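Local coordinates for protein Cwp19 (Clostridioides difficile, PDB 5OQ3) that probably hydrolyses bacterial cell-wall peptidoglycan, the chain here being the TIM-barrel glycoside hydrolase domain of a longer S-layer-associated protein, at residues D191-G196 with F242-A247; N124-T129 with E220-L225; I66-V71 with G116-A121; R28-S33 with F362-I367; L305-A310 with R351-I356. One frame throughout, in Å; residues are numbered along the deposited sequence.

Contact 1: residues D191-G196 with F242-A247; sequences DYFYPG and FGVSPA
Asp-191 lies against the Ser-245 to Ala-247 backbone, and its side chain turns from that backbone into a polar cluster. CB starts the path 3.2 Å from Ser-245 O, with Ala-247 N also beside it. A chi1 of 53° wedges CG between the residue's own N and carbonyl carbon. OD1 accepts a hydrogen bond from Gln-290 NE2, an amide that also bonds Ser-245 OG, itself hydrogen-bonded to Val-288 O; OD2 lies 4.0 Å above the ring plane of Tyr-192, over its centre. Strands 186-189 and 241-244 are neighbours in the parallel TIM barrel, and the contact forms at and just beyond their C-terminal ends, where enzymes of this fold carry their active sites. One water joins the two segments there, donating to Asp-191 O (2.9 Å) and accepting from Ala-247 N (2.9 Å). In the apolar part, Phe-193 and Val-244 approach from opposite directions, and the valine's CG1 meets the phenylalanine's ring edge, in plane, 3.8 Å from CZ.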
# COMPACT_ATOMS: atom_id res chain seq x y z
N ASP A 191 3.61 -1.61 -1.22
CA ASP A 191 4.97 -1.66 -1.75
C ASP A 191 5.34 -2.96 -2.45
O ASP A 191 6.50 -3.11 -2.83
CB ASP A 191 5.96 -1.40 -0.60
CG ASP A 191 5.75 -2.33 0.62
OD1 ASP A 191 4.68 -2.28 1.31
OD2 ASP A 191 6.68 -3.12 0.89
N TYR A 192 4.37 -3.86 -2.69
CA TYR A 192 4.67 -5.17 -3.25
C TYR A 192 4.42 -5.16 -4.76
O TYR A 192 3.31 -4.88 -5.23
CB TYR A 192 3.91 -6.30 -2.57
CG TYR A 192 4.17 -6.40 -1.09
CD1 TYR A 192 5.35 -6.96 -0.62
CD2 TYR A 192 3.25 -5.93 -0.16
CE1 TYR A 192 5.60 -7.05 0.73
CE2 TYR A 192 3.50 -6.02 1.20
CZ TYR A 192 4.66 -6.60 1.63
OH TYR A 192 4.89 -6.67 2.98
N PHE A 193 5.48 -5.50 -5.49
CA PHE A 193 5.42 -5.57 -6.91
C PHE A 193 5.97 -6.93 -7.34
O PHE A 193 5.40 -7.94 -6.93
CB PHE A 193 6.12 -4.33 -7.53
CG PHE A 193 5.43 -3.07 -7.18
CD1 PHE A 193 4.31 -2.69 -7.88
CD2 PHE A 193 5.81 -2.34 -6.05
CE1 PHE A 193 3.64 -1.57 -7.56
CE2 PHE A 193 5.13 -1.22 -5.72
CZ PHE A 193 4.04 -0.82 -6.47
N TYR A 194 7.09 -7.01 -8.03
CA TYR A 194 7.69 -8.31 -8.28
C TYR A 194 8.27 -8.78 -6.95
O TYR A 194 8.77 -7.95 -6.18
CB TYR A 194 8.81 -8.22 -9.33
CG TYR A 194 8.35 -8.19 -10.75
CD1 TYR A 194 7.99 -7.00 -11.36
CD2 TYR A 194 8.32 -9.36 -11.52
CE1 TYR A 194 7.59 -6.96 -12.70
CE2 TYR A 194 7.93 -9.34 -12.86
CZ TYR A 194 7.53 -8.14 -13.42
OH TYR A 194 7.13 -8.14 -14.73
N PRO A 195 8.22 -10.11 -6.67
CA PRO A 195 8.68 -10.56 -5.37
C PRO A 195 10.15 -10.77 -5.28
O PRO A 195 10.65 -11.08 -4.23
CB PRO A 195 7.99 -11.91 -5.22
CG PRO A 195 7.80 -12.40 -6.64
CD PRO A 195 7.47 -11.17 -7.41
N GLY A 196 10.89 -10.68 -6.36
CA GLY A 196 12.32 -10.78 -6.19
C GLY A 196 12.98 -10.61 -7.48
O GLY A 196 12.31 -10.47 -8.53
N PHE A 242 -5.09 8.69 -6.83
CA PHE A 242 -4.38 7.41 -6.91
C PHE A 242 -2.97 7.60 -6.36
O PHE A 242 -2.21 8.49 -6.82
CB PHE A 242 -4.31 6.97 -8.37
CG PHE A 242 -3.57 5.69 -8.59
CD1 PHE A 242 -3.85 4.55 -7.85
CD2 PHE A 242 -2.56 5.61 -9.52
CE1 PHE A 242 -3.13 3.38 -8.04
CE2 PHE A 242 -1.88 4.44 -9.74
CZ PHE A 242 -2.14 3.33 -9.00
N GLY A 243 -2.60 6.76 -5.42
CA GLY A 243 -1.26 6.83 -4.87
C GLY A 243 -0.67 5.48 -4.57
O GLY A 243 -1.37 4.47 -4.46
N VAL A 244 0.67 5.51 -4.40
CA VAL A 244 1.41 4.30 -4.13
C VAL A 244 2.40 4.59 -3.02
O VAL A 244 3.02 5.65 -2.97
CB VAL A 244 2.18 3.83 -5.43
CG1 VAL A 244 3.00 2.59 -5.18
CG2 VAL A 244 1.22 3.65 -6.57
N SER A 245 2.56 3.57 -2.18
CA SER A 245 3.52 3.59 -1.10
C SER A 245 4.62 2.55 -1.34
O SER A 245 4.46 1.38 -0.98
CB SER A 245 2.84 3.33 0.24
OG SER A 245 3.72 3.34 1.33
N PRO A 246 5.75 2.96 -1.97
CA PRO A 246 6.88 2.06 -2.20
C PRO A 246 7.79 2.01 -0.99
O PRO A 246 7.70 2.81 -0.04
CB PRO A 246 7.55 2.69 -3.39
CG PRO A 246 7.42 4.16 -3.08
CD PRO A 246 6.04 4.32 -2.45
N ALA A 247 8.71 1.06 -1.07
CA ALA A 247 9.78 1.00 -0.08
C ALA A 247 10.58 2.33 -0.10
O ALA A 247 10.60 3.09 -1.09
CB ALA A 247 10.68 -0.17 -0.39
O HOH W 1 8.49 -0.97 -3.15

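Contact 2: residues N124-T129 with E220-L225; sequences NPYRIT and ENVNTL
Asn-221 O takes two hydrogen bonds, one from Leu-225 N a helical turn later and a shorter one, 2.8 Å, from a water. That water in turn accepts from Tyr-126 OH at 2.7 Å, so the phenol of the loop reaches the helix backbone through a single solvent molecule. Around this polar link the contact is apolar. Leu-225, with CG anti to its backbone N (chi1 176°), extends toward the incoming tyrosine, and its CD2 lies 3.7 Å from Tyr-126 CZ and 3.3 Å from Tyr-126 OH, meeting the ring obliquely. Val-222 CG2 adds a looser touch on the same hydroxyl. Pro-125 supports the ring from within its own segment: its CB sits 4.1 Å above the tyrosine ring centre, while the same CB also packs on Leu-225 CD2.

The loop is shaped by an Asx motif, in which Arg-127 N donates to Asn-124 OD1 (3.1 Å, 160° at the hydrogen) from above the carbonyl plane. Asn-124 ND2 then lies over the guanidinium of Arg-127, which also makes a cation-pi contact with Tyr-192. The loop follows barrel strand 118-123. Ile-171 of helix 165-181 packs on both Tyr-126 and Leu-225, while Val-222 of helix 214-236 reaches Phe-193 of the loop after strand 186-189 and Trp-278 of helix 275-280.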
# COMPACT_ATOMS: atom_id res chain seq x y z
N ASN A 124 -3.59 -4.79 -2.85
CA ASN A 124 -2.34 -5.46 -3.21
C ASN A 124 -2.56 -6.06 -4.61
O ASN A 124 -3.41 -6.92 -4.77
CB ASN A 124 -1.98 -6.50 -2.15
CG ASN A 124 -0.70 -7.23 -2.47
OD1 ASN A 124 -0.48 -7.64 -3.62
ND2 ASN A 124 0.13 -7.45 -1.43
N PRO A 125 -1.85 -5.57 -5.65
CA PRO A 125 -2.23 -6.02 -6.99
C PRO A 125 -1.93 -7.50 -7.30
O PRO A 125 -2.80 -8.17 -7.86
CB PRO A 125 -1.41 -5.08 -7.92
CG PRO A 125 -0.35 -4.51 -7.06
CD PRO A 125 -0.87 -4.47 -5.68
N TYR A 126 -0.70 -7.97 -7.03
CA TYR A 126 -0.22 -9.25 -7.61
C TYR A 126 -0.24 -10.45 -6.64
O TYR A 126 -0.10 -11.56 -7.12
CB TYR A 126 1.20 -9.14 -8.16
CG TYR A 126 1.47 -7.95 -9.08
CD1 TYR A 126 0.84 -7.79 -10.30
CD2 TYR A 126 2.41 -7.00 -8.73
CE1 TYR A 126 1.11 -6.73 -11.13
CE2 TYR A 126 2.73 -5.95 -9.56
CZ TYR A 126 2.09 -5.82 -10.77
OH TYR A 126 2.42 -4.75 -11.56
N ARG A 127 -0.39 -10.25 -5.33
CA ARG A 127 -0.36 -11.39 -4.42
C ARG A 127 -1.52 -12.30 -4.70
O ARG A 127 -2.66 -11.85 -4.89
CB ARG A 127 -0.44 -10.87 -2.98
CG ARG A 127 -0.74 -11.93 -1.90
CD ARG A 127 -0.94 -11.28 -0.54
NE ARG A 127 0.31 -10.74 -0.01
CZ ARG A 127 0.40 -9.76 0.88
NH1 ARG A 127 -0.69 -9.22 1.42
NH2 ARG A 127 1.60 -9.33 1.28
N ILE A 128 -1.26 -13.60 -4.63
CA ILE A 128 -2.31 -14.63 -4.65
C ILE A 128 -2.28 -15.45 -3.35
O ILE A 128 -3.28 -15.51 -2.68
CB ILE A 128 -2.25 -15.59 -5.87
CG1 ILE A 128 -2.25 -14.82 -7.19
CG2 ILE A 128 -3.42 -16.57 -5.80
CD1 ILE A 128 -1.85 -15.66 -8.38
N THR A 129 -1.16 -16.08 -3.02
CA THR A 129 -1.10 -16.93 -1.83
C THR A 129 -0.08 -16.47 -0.82
O THR A 129 0.82 -15.71 -1.16
CB THR A 129 -0.75 -18.39 -2.19
OG1 THR A 129 0.55 -18.44 -2.76
CG2 THR A 129 -1.77 -18.97 -3.13
N GLU A 220 8.97 -1.46 -16.56
CA GLU A 220 7.92 -0.90 -17.39
C GLU A 220 6.58 -1.61 -17.23
O GLU A 220 5.54 -0.98 -17.34
CB GLU A 220 8.34 -0.81 -18.84
CG GLU A 220 7.35 -0.04 -19.71
CD GLU A 220 7.13 1.44 -19.41
OE1 GLU A 220 6.13 2.01 -19.90
OE2 GLU A 220 7.88 2.05 -18.70
N ASN A 221 6.59 -2.90 -16.98
CA ASN A 221 5.36 -3.61 -16.71
C ASN A 221 4.60 -3.01 -15.53
O ASN A 221 3.39 -2.89 -15.52
CB ASN A 221 5.63 -5.11 -16.43
CG ASN A 221 6.10 -5.87 -17.64
OD1 ASN A 221 5.78 -5.53 -18.77
ND2 ASN A 221 6.83 -6.95 -17.41
N VAL A 222 5.36 -2.70 -14.49
CA VAL A 222 4.78 -2.08 -13.28
C VAL A 222 4.31 -0.66 -13.63
O VAL A 222 3.15 -0.30 -13.30
CB VAL A 222 5.79 -2.06 -12.13
CG1 VAL A 222 5.29 -1.19 -10.97
CG2 VAL A 222 6.09 -3.49 -11.66
N ASN A 223 5.14 0.11 -14.32
CA ASN A 223 4.75 1.45 -14.74
C ASN A 223 3.45 1.45 -15.51
O ASN A 223 2.58 2.29 -15.26
CB ASN A 223 5.82 2.06 -15.64
CG ASN A 223 7.15 2.29 -14.97
OD1 ASN A 223 7.32 2.13 -13.76
ND2 ASN A 223 8.14 2.64 -15.81
N THR A 224 3.27 0.52 -16.43
CA THR A 224 2.08 0.41 -17.27
C THR A 224 0.85 0.15 -16.46
O THR A 224 -0.23 0.65 -16.75
CB THR A 224 2.27 -0.77 -18.29
OG1 THR A 224 3.38 -0.49 -19.14
CG2 THR A 224 1.12 -0.91 -19.19
N LEU A 225 0.96 -0.72 -15.46
CA LEU A 225 -0.16 -1.00 -14.57
C LEU A 225 -0.59 0.28 -13.86
O LEU A 225 -1.77 0.65 -13.86
CB LEU A 225 0.17 -2.08 -13.54
CG LEU A 225 -0.97 -2.29 -12.54
CD1 LEU A 225 -2.25 -2.79 -13.19
CD2 LEU A 225 -0.48 -3.23 -11.45
O HOH W 2 1.99 -4.95 -14.21

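Contact 3: residues I66-V71 with G116-A121; sequences INTAVV and GMEFHA
Thr-68 to Val-71 pair in parallel with Glu-118 to Ala-121, forming the seam between the second and third strands of the TIM barrel; the axes of these short segments approach to 4.7 Å, 19° from parallel. Four backbone hydrogen bonds hold the seam. Asn-67 O and Ala-69 O accept from Glu-118 N and His-120 N, while Ala-69 N and Val-71 N donate back to Glu-118 O (2.8 Å) and His-120 O. Between them run CA-H...O contacts, such as Thr-68 CA to Glu-118 O. Before the strands a water donates to both Asn-67 O and Gly-116 O, the glycine ending helix 104-114 as C-prime of a Schellman motif.

Apolar contacts occupy the face to which Ala-69, Phe-119, Val-71 and Ala-121 point, toward the helices. Phe-119 and Val-71 cross at about a right angle, with the valine's CG2 3.5 Å from CE2 of the ring; Leu-108 of helix 104-114 touches both. Just ahead of the strands, Met-117, bent at chi3 (79°), brings CE to 4.0 Å from Ile-66 CG2.

The face bearing Thr-68, Glu-118, Val-70 and His-120 is more polar. Thr-68 OG1 donates to OD1 of Asn-67, just before the strand, and His-120 ND1 is hydrogen-bonded to Tyr-286 OH. Above the imidazole, in a CH-pi contact, Thr-68 CG2 lies 4.1 Å from the ring centroid, 20° off the normal.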
# COMPACT_ATOMS: atom_id res chain seq x y z
N ILE A 66 -5.98 12.19 13.07
CA ILE A 66 -6.02 11.46 11.80
C ILE A 66 -7.24 11.89 10.99
O ILE A 66 -8.36 11.95 11.50
CB ILE A 66 -6.00 9.94 12.04
CG1 ILE A 66 -4.74 9.49 12.76
CG2 ILE A 66 -6.20 9.15 10.74
CD1 ILE A 66 -3.47 9.75 11.99
N ASN A 67 -6.98 12.22 9.72
CA ASN A 67 -8.02 12.68 8.81
C ASN A 67 -8.31 11.78 7.64
O ASN A 67 -9.24 12.05 6.87
CB ASN A 67 -7.76 14.13 8.35
CG ASN A 67 -6.46 14.30 7.56
OD1 ASN A 67 -5.98 13.37 6.90
ND2 ASN A 67 -5.88 15.53 7.63
N THR A 68 -7.60 10.66 7.55
CA THR A 68 -7.68 9.76 6.37
C THR A 68 -7.44 8.34 6.83
O THR A 68 -6.43 8.09 7.50
CB THR A 68 -6.65 10.17 5.29
OG1 THR A 68 -6.89 11.53 4.89
CG2 THR A 68 -6.78 9.27 4.04
N ALA A 69 -8.33 7.42 6.42
CA ALA A 69 -8.17 6.00 6.72
C ALA A 69 -7.80 5.33 5.41
O ALA A 69 -8.50 5.49 4.41
CB ALA A 69 -9.49 5.43 7.24
N VAL A 70 -6.75 4.57 5.41
CA VAL A 70 -6.26 3.83 4.21
C VAL A 70 -6.47 2.35 4.52
O VAL A 70 -5.72 1.74 5.32
CB VAL A 70 -4.78 4.14 3.92
CG1 VAL A 70 -4.35 3.41 2.64
CG2 VAL A 70 -4.56 5.64 3.73
N VAL A 71 -7.57 1.79 3.99
CA VAL A 71 -8.10 0.50 4.46
C VAL A 71 -7.89 -0.56 3.40
O VAL A 71 -8.27 -0.36 2.25
CB VAL A 71 -9.59 0.65 4.80
CG1 VAL A 71 -10.14 -0.67 5.30
CG2 VAL A 71 -9.78 1.78 5.85
N GLY A 116 -15.90 12.99 9.10
CA GLY A 116 -15.08 13.94 8.38
C GLY A 116 -13.73 13.40 7.96
O GLY A 116 -12.79 14.18 7.78
N MET A 117 -13.64 12.07 7.79
CA MET A 117 -12.41 11.43 7.39
C MET A 117 -12.51 10.93 5.96
O MET A 117 -13.56 10.46 5.54
CB MET A 117 -12.10 10.24 8.29
CG MET A 117 -11.99 10.61 9.75
SD MET A 117 -11.89 9.30 10.94
CE MET A 117 -10.18 8.83 10.81
N GLU A 118 -11.43 11.09 5.20
CA GLU A 118 -11.35 10.54 3.86
C GLU A 118 -11.02 9.05 3.93
O GLU A 118 -10.49 8.55 4.95
CB GLU A 118 -10.30 11.28 3.02
CG GLU A 118 -10.52 12.78 2.93
CD GLU A 118 -11.21 13.22 1.70
OE1 GLU A 118 -10.82 12.80 0.61
OE2 GLU A 118 -12.10 14.09 1.81
N PHE A 119 -11.39 8.36 2.86
CA PHE A 119 -11.26 6.92 2.79
C PHE A 119 -10.51 6.57 1.51
O PHE A 119 -10.97 6.84 0.40
CB PHE A 119 -12.65 6.26 2.75
CG PHE A 119 -12.58 4.77 2.83
CD1 PHE A 119 -12.34 4.01 1.69
CD2 PHE A 119 -12.76 4.11 4.05
CE1 PHE A 119 -12.27 2.65 1.76
CE2 PHE A 119 -12.69 2.73 4.11
CZ PHE A 119 -12.46 2.01 2.96
N HIS A 120 -9.35 5.97 1.64
CA HIS A 120 -8.57 5.45 0.50
C HIS A 120 -8.63 3.92 0.56
O HIS A 120 -8.27 3.31 1.55
CB HIS A 120 -7.12 5.90 0.52
CG HIS A 120 -6.94 7.37 0.28
ND1 HIS A 120 -5.77 7.90 -0.20
CD2 HIS A 120 -7.80 8.42 0.42
CE1 HIS A 120 -5.90 9.21 -0.31
NE2 HIS A 120 -7.11 9.55 0.06
N ALA A 121 -9.10 3.31 -0.52
CA ALA A 121 -9.15 1.86 -0.67
C ALA A 121 -7.79 1.34 -1.10
O ALA A 121 -7.28 1.73 -2.17
CB ALA A 121 -10.20 1.49 -1.71
O HOH W 3 -10.72 14.81 6.04

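Contact 4: residues R28-S33 with F362-I367; sequences RAAWIS and FSAKDI
Trp-31 and Phe-362 form the apolar centre of this contact, their side chains crossing at about a right angle. The ring planes are inclined at 57° in an oblique pair, with Phe-362 CB 3.6 Å from Trp-31 CE3 and Phe-362 CD2 against Trp-31 CB. Next to them Ala-364 CB rests on Ile-32 CG1 (3.8 Å) and, more loosely, on Ala-30 CB, which Ile-367 CD1 also approaches. The polar edge begins at Trp-31 O, which accepts from Ala-364 N at 2.9 Å and 155°, the donor lying nearly along the C=O axis. Farther out, Ser-363 N donates to Asp-366 OD2 on its anti lone pair, while Asp-39 OD1 takes hydrogen bonds from Ser-363 OG and Lys-365 N. The peptide between Phe-362 and Ser-363 is cis, turning the chain just after strand 356-361. Eighth strand and first adjoin here, closing the TIM barrel; non-proline cis peptides at the end of the last strand recur in several glycoside hydrolase families of this fold.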
# COMPACT_ATOMS: atom_id res chain seq x y z
N ARG A 28 -2.96 13.39 7.05
CA ARG A 28 -2.69 12.76 8.34
C ARG A 28 -3.41 11.40 8.34
O ARG A 28 -4.52 11.30 8.84
CB ARG A 28 -3.21 13.68 9.48
CG ARG A 28 -2.51 15.02 9.48
CD ARG A 28 -3.20 16.06 10.38
NE ARG A 28 -2.48 17.34 10.34
CZ ARG A 28 -2.81 18.43 11.02
NH1 ARG A 28 -3.92 18.45 11.75
NH2 ARG A 28 -2.03 19.50 10.96
N ALA A 29 -2.78 10.40 7.72
CA ALA A 29 -3.45 9.11 7.46
C ALA A 29 -2.95 8.02 8.34
O ALA A 29 -1.84 8.08 8.82
CB ALA A 29 -3.24 8.73 5.99
N ALA A 30 -3.78 7.02 8.54
CA ALA A 30 -3.37 5.79 9.15
C ALA A 30 -3.74 4.62 8.24
O ALA A 30 -4.86 4.56 7.75
CB ALA A 30 -3.98 5.61 10.52
N TRP A 31 -2.80 3.69 8.09
CA TRP A 31 -3.07 2.41 7.44
C TRP A 31 -3.88 1.53 8.39
O TRP A 31 -3.51 1.39 9.58
CB TRP A 31 -1.78 1.69 7.03
CG TRP A 31 -1.14 2.18 5.79
CD1 TRP A 31 -1.54 1.91 4.52
CD2 TRP A 31 0.09 2.90 5.66
NE1 TRP A 31 -0.68 2.48 3.63
CE2 TRP A 31 0.36 3.03 4.30
CE3 TRP A 31 1.01 3.40 6.58
CZ2 TRP A 31 1.49 3.70 3.81
CZ3 TRP A 31 2.14 4.02 6.11
CH2 TRP A 31 2.37 4.16 4.73
N ILE A 32 -4.94 0.92 7.85
CA ILE A 32 -5.72 -0.10 8.55
C ILE A 32 -5.60 -1.38 7.67
O ILE A 32 -6.26 -1.54 6.66
CB ILE A 32 -7.19 0.36 8.69
CG1 ILE A 32 -7.26 1.68 9.52
CG2 ILE A 32 -8.07 -0.73 9.31
CD1 ILE A 32 -8.65 2.28 9.65
N SER A 33 -4.68 -2.23 8.07
CA SER A 33 -4.37 -3.49 7.41
C SER A 33 -5.30 -4.58 7.89
O SER A 33 -5.58 -4.71 9.08
CB SER A 33 -2.91 -3.84 7.63
OG SER A 33 -2.56 -5.00 6.89
N PHE A 362 2.04 3.74 9.89
CA PHE A 362 1.95 2.28 9.94
C PHE A 362 2.12 1.82 11.37
O PHE A 362 3.24 1.85 11.85
CB PHE A 362 2.95 1.58 9.02
CG PHE A 362 2.50 0.17 8.73
CD1 PHE A 362 2.86 -0.89 9.56
CD2 PHE A 362 1.56 -0.06 7.73
CE1 PHE A 362 2.39 -2.16 9.33
CE2 PHE A 362 1.07 -1.34 7.51
CZ PHE A 362 1.48 -2.38 8.32
N SER A 363 1.04 1.40 12.05
CA SER A 363 -0.32 1.25 11.55
C SER A 363 -1.30 1.73 12.61
O SER A 363 -0.91 2.09 13.72
CB SER A 363 -0.61 -0.20 11.10
OG SER A 363 -0.67 -1.07 12.21
N ALA A 364 -2.58 1.69 12.27
CA ALA A 364 -3.64 2.18 13.14
C ALA A 364 -3.63 1.59 14.54
O ALA A 364 -3.86 2.32 15.52
CB ALA A 364 -4.98 1.93 12.49
N LYS A 365 -3.37 0.28 14.66
CA LYS A 365 -3.36 -0.34 15.98
C LYS A 365 -2.34 0.29 16.92
O LYS A 365 -2.50 0.27 18.15
CB LYS A 365 -3.11 -1.85 15.86
CG LYS A 365 -1.71 -2.29 15.44
CD LYS A 365 -1.65 -3.82 15.46
CE LYS A 365 -0.39 -4.38 14.83
NZ LYS A 365 0.82 -4.01 15.60
N ASP A 366 -1.23 0.77 16.34
CA ASP A 366 -0.18 1.32 17.19
C ASP A 366 -0.62 2.62 17.85
O ASP A 366 -0.29 2.87 18.99
CB ASP A 366 1.10 1.52 16.39
CG ASP A 366 1.66 0.23 15.89
OD1 ASP A 366 2.00 -0.66 16.70
OD2 ASP A 366 1.81 0.08 14.67
N ILE A 367 -1.40 3.40 17.12
CA ILE A 367 -2.02 4.58 17.70
C ILE A 367 -3.06 4.17 18.75
O ILE A 367 -3.04 4.71 19.88
CB ILE A 367 -2.69 5.43 16.60
CG1 ILE A 367 -1.64 5.98 15.63
CG2 ILE A 367 -3.44 6.61 17.23
CD1 ILE A 367 -2.19 6.60 14.36

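Contact 5: residues L305-A310 with R351-I356; sequences LVAWWA and RKYSEI
Tyr-353 packs tightly on one side of helix 302-313, where small or branched residues receive its ring. Ala-310 CB lies 3.8 Å from Tyr-353 CD2, while Ala-307 presents both CA and CB to Tyr-353 CE2, the latter at 4.0 Å. With chi1 at -66°, Tyr-353 CG stands beside its own backbone N, which points the ring at the helix and brings OH to Ala-307 CB (3.7 Å). Glu-355, bent at chi2 (86°), folds its aliphatic part against the helix backbone, CG lying 3.5 Å from Ala-310 O, while OE1 comes to 3.7 Å from Ala-310 CB.

The rest is looser. Val-306 CG2 stays 4.1 Å from Tyr-353 CE1, the two side chains crossing at about a right angle; like Ala-310 CB and Ala-307 CA, it meets the ring obliquely. No hydrogen bond crosses between the two segments, and on the solvent side Tyr-353 and Glu-355 remain partly exposed. A type I turn from Tyr-353 to Ile-356, closed by Ile-356 N donating to Tyr-353 O, places Tyr-353, Glu-355 and Ile-356 at the helix.

Ile-356 CD1 lies 4.2 Å from Val-306 CB. Ile-356 also touches Leu-320 and Ile-322 of strand 319-324, and Val-306 packs on Leu-349 of helix 343-350; the turn thus joins that helix to the last barrel strand, 356-361, beside helix 302-313.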
# COMPACT_ATOMS: atom_id res chain seq x y z
N LEU A 305 16.85 10.70 3.93
CA LEU A 305 15.80 10.27 3.03
C LEU A 305 14.67 11.27 2.88
O LEU A 305 14.13 11.41 1.77
CB LEU A 305 15.32 8.88 3.44
CG LEU A 305 16.30 7.76 3.02
CD1 LEU A 305 16.07 6.49 3.84
CD2 LEU A 305 16.21 7.52 1.51
N VAL A 306 14.27 11.96 3.94
CA VAL A 306 13.22 12.97 3.76
C VAL A 306 13.69 14.04 2.75
O VAL A 306 12.91 14.46 1.91
CB VAL A 306 12.71 13.60 5.08
CG1 VAL A 306 11.89 12.62 5.90
CG2 VAL A 306 13.79 14.23 5.90
N ALA A 307 14.94 14.44 2.84
CA ALA A 307 15.50 15.42 1.90
C ALA A 307 15.54 14.91 0.47
O ALA A 307 15.21 15.62 -0.48
CB ALA A 307 16.87 15.85 2.36
N TRP A 308 15.96 13.66 0.34
CA TRP A 308 16.07 13.05 -0.98
C TRP A 308 14.70 12.96 -1.66
O TRP A 308 14.55 13.33 -2.84
CB TRP A 308 16.76 11.66 -0.88
CG TRP A 308 17.05 11.10 -2.24
CD1 TRP A 308 18.18 11.35 -3.00
CD2 TRP A 308 16.20 10.23 -3.05
NE1 TRP A 308 18.07 10.69 -4.20
CE2 TRP A 308 16.88 10.01 -4.27
CE3 TRP A 308 14.95 9.65 -2.85
CZ2 TRP A 308 16.36 9.25 -5.27
CZ3 TRP A 308 14.44 8.88 -3.83
CH2 TRP A 308 15.14 8.68 -5.05
N TRP A 309 13.70 12.48 -0.93
CA TRP A 309 12.36 12.37 -1.47
C TRP A 309 11.71 13.72 -1.75
O TRP A 309 11.02 13.88 -2.77
CB TRP A 309 11.50 11.51 -0.56
CG TRP A 309 11.81 10.04 -0.68
CD1 TRP A 309 12.45 9.25 0.21
CD2 TRP A 309 11.46 9.20 -1.78
NE1 TRP A 309 12.54 7.97 -0.29
CE2 TRP A 309 11.93 7.92 -1.50
CE3 TRP A 309 10.74 9.42 -2.95
CZ2 TRP A 309 11.74 6.85 -2.37
CZ3 TRP A 309 10.57 8.33 -3.84
CH2 TRP A 309 11.05 7.08 -3.53
N ALA A 310 11.95 14.71 -0.88
CA ALA A 310 11.44 16.04 -1.15
C ALA A 310 11.98 16.57 -2.46
O ALA A 310 11.25 17.14 -3.26
CB ALA A 310 11.77 16.98 -0.00
N ARG A 351 8.20 18.90 8.37
CA ARG A 351 7.57 20.19 8.18
C ARG A 351 8.52 21.31 7.75
O ARG A 351 8.08 22.38 7.39
CB ARG A 351 6.76 20.54 9.44
CG ARG A 351 5.47 19.69 9.54
CD ARG A 351 4.88 19.72 10.89
NE ARG A 351 3.52 19.22 10.91
CZ ARG A 351 2.77 19.21 12.00
NH1 ARG A 351 3.29 19.63 13.16
NH2 ARG A 351 1.54 18.79 11.94
N LYS A 352 9.82 21.05 7.78
CA LYS A 352 10.80 21.97 7.21
C LYS A 352 10.83 21.93 5.69
O LYS A 352 11.46 22.81 5.07
CB LYS A 352 12.19 21.68 7.77
CG LYS A 352 12.31 21.90 9.28
CD LYS A 352 11.97 23.35 9.70
CE LYS A 352 12.40 23.60 11.15
NZ LYS A 352 12.12 25.03 11.52
N TYR A 353 10.19 20.92 5.08
CA TYR A 353 10.23 20.73 3.62
C TYR A 353 8.88 21.03 3.04
O TYR A 353 7.90 20.31 3.27
CB TYR A 353 10.65 19.26 3.29
CG TYR A 353 12.06 18.95 3.72
CD1 TYR A 353 12.32 18.52 5.00
CD2 TYR A 353 13.14 19.14 2.86
CE1 TYR A 353 13.61 18.28 5.42
CE2 TYR A 353 14.45 18.91 3.27
CZ TYR A 353 14.68 18.47 4.56
OH TYR A 353 15.98 18.24 4.98
N SER A 354 8.83 22.07 2.23
CA SER A 354 7.57 22.46 1.65
C SER A 354 6.99 21.43 0.69
O SER A 354 5.79 21.41 0.44
CB SER A 354 7.70 23.78 0.95
OG SER A 354 8.54 23.70 -0.18
N GLU A 355 7.84 20.54 0.18
CA GLU A 355 7.38 19.49 -0.74
C GLU A 355 6.67 18.37 0.01
O GLU A 355 5.97 17.57 -0.61
CB GLU A 355 8.57 18.90 -1.50
CG GLU A 355 9.30 19.88 -2.37
CD GLU A 355 10.39 20.70 -1.63
OE1 GLU A 355 10.73 20.55 -0.38
OE2 GLU A 355 10.95 21.51 -2.37
N ILE A 356 6.87 18.25 1.34
CA ILE A 356 6.19 17.21 2.10
C ILE A 356 4.81 17.72 2.51
O ILE A 356 4.70 18.80 3.08
CB ILE A 356 7.03 16.72 3.27
CG1 ILE A 356 8.28 16.05 2.74
CG2 ILE A 356 6.21 15.78 4.14
CD1 ILE A 356 9.31 15.68 3.79

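How the contacts relate
Contacts 1, 3 and 4 belong to one closed parallel sheet. Contacts 3 and 4 lie about 10 Å apart between centres and meet where strands 27-32 and 68-74 pair, with Val-70 O 2.8 Å from Ile-32 N, a probable hydrogen bond. Across the barrel, Ser-245 OG of contact 1 packs 3.4 Å from Trp-31 CZ2 of contact 4, near the C-terminal strand ends where a TIM-barrel active site is expected. Contact 2 backs contact 1, their centres about 8 Å apart, through a probable hydrogen bond between Tyr-194 OH and Asn-221 ND2. Contact 5 is peripheral, its centre about 20 Å from that of contact 1, though Trp-309 CZ2 still lies 4.1 Å from Ala-247 O.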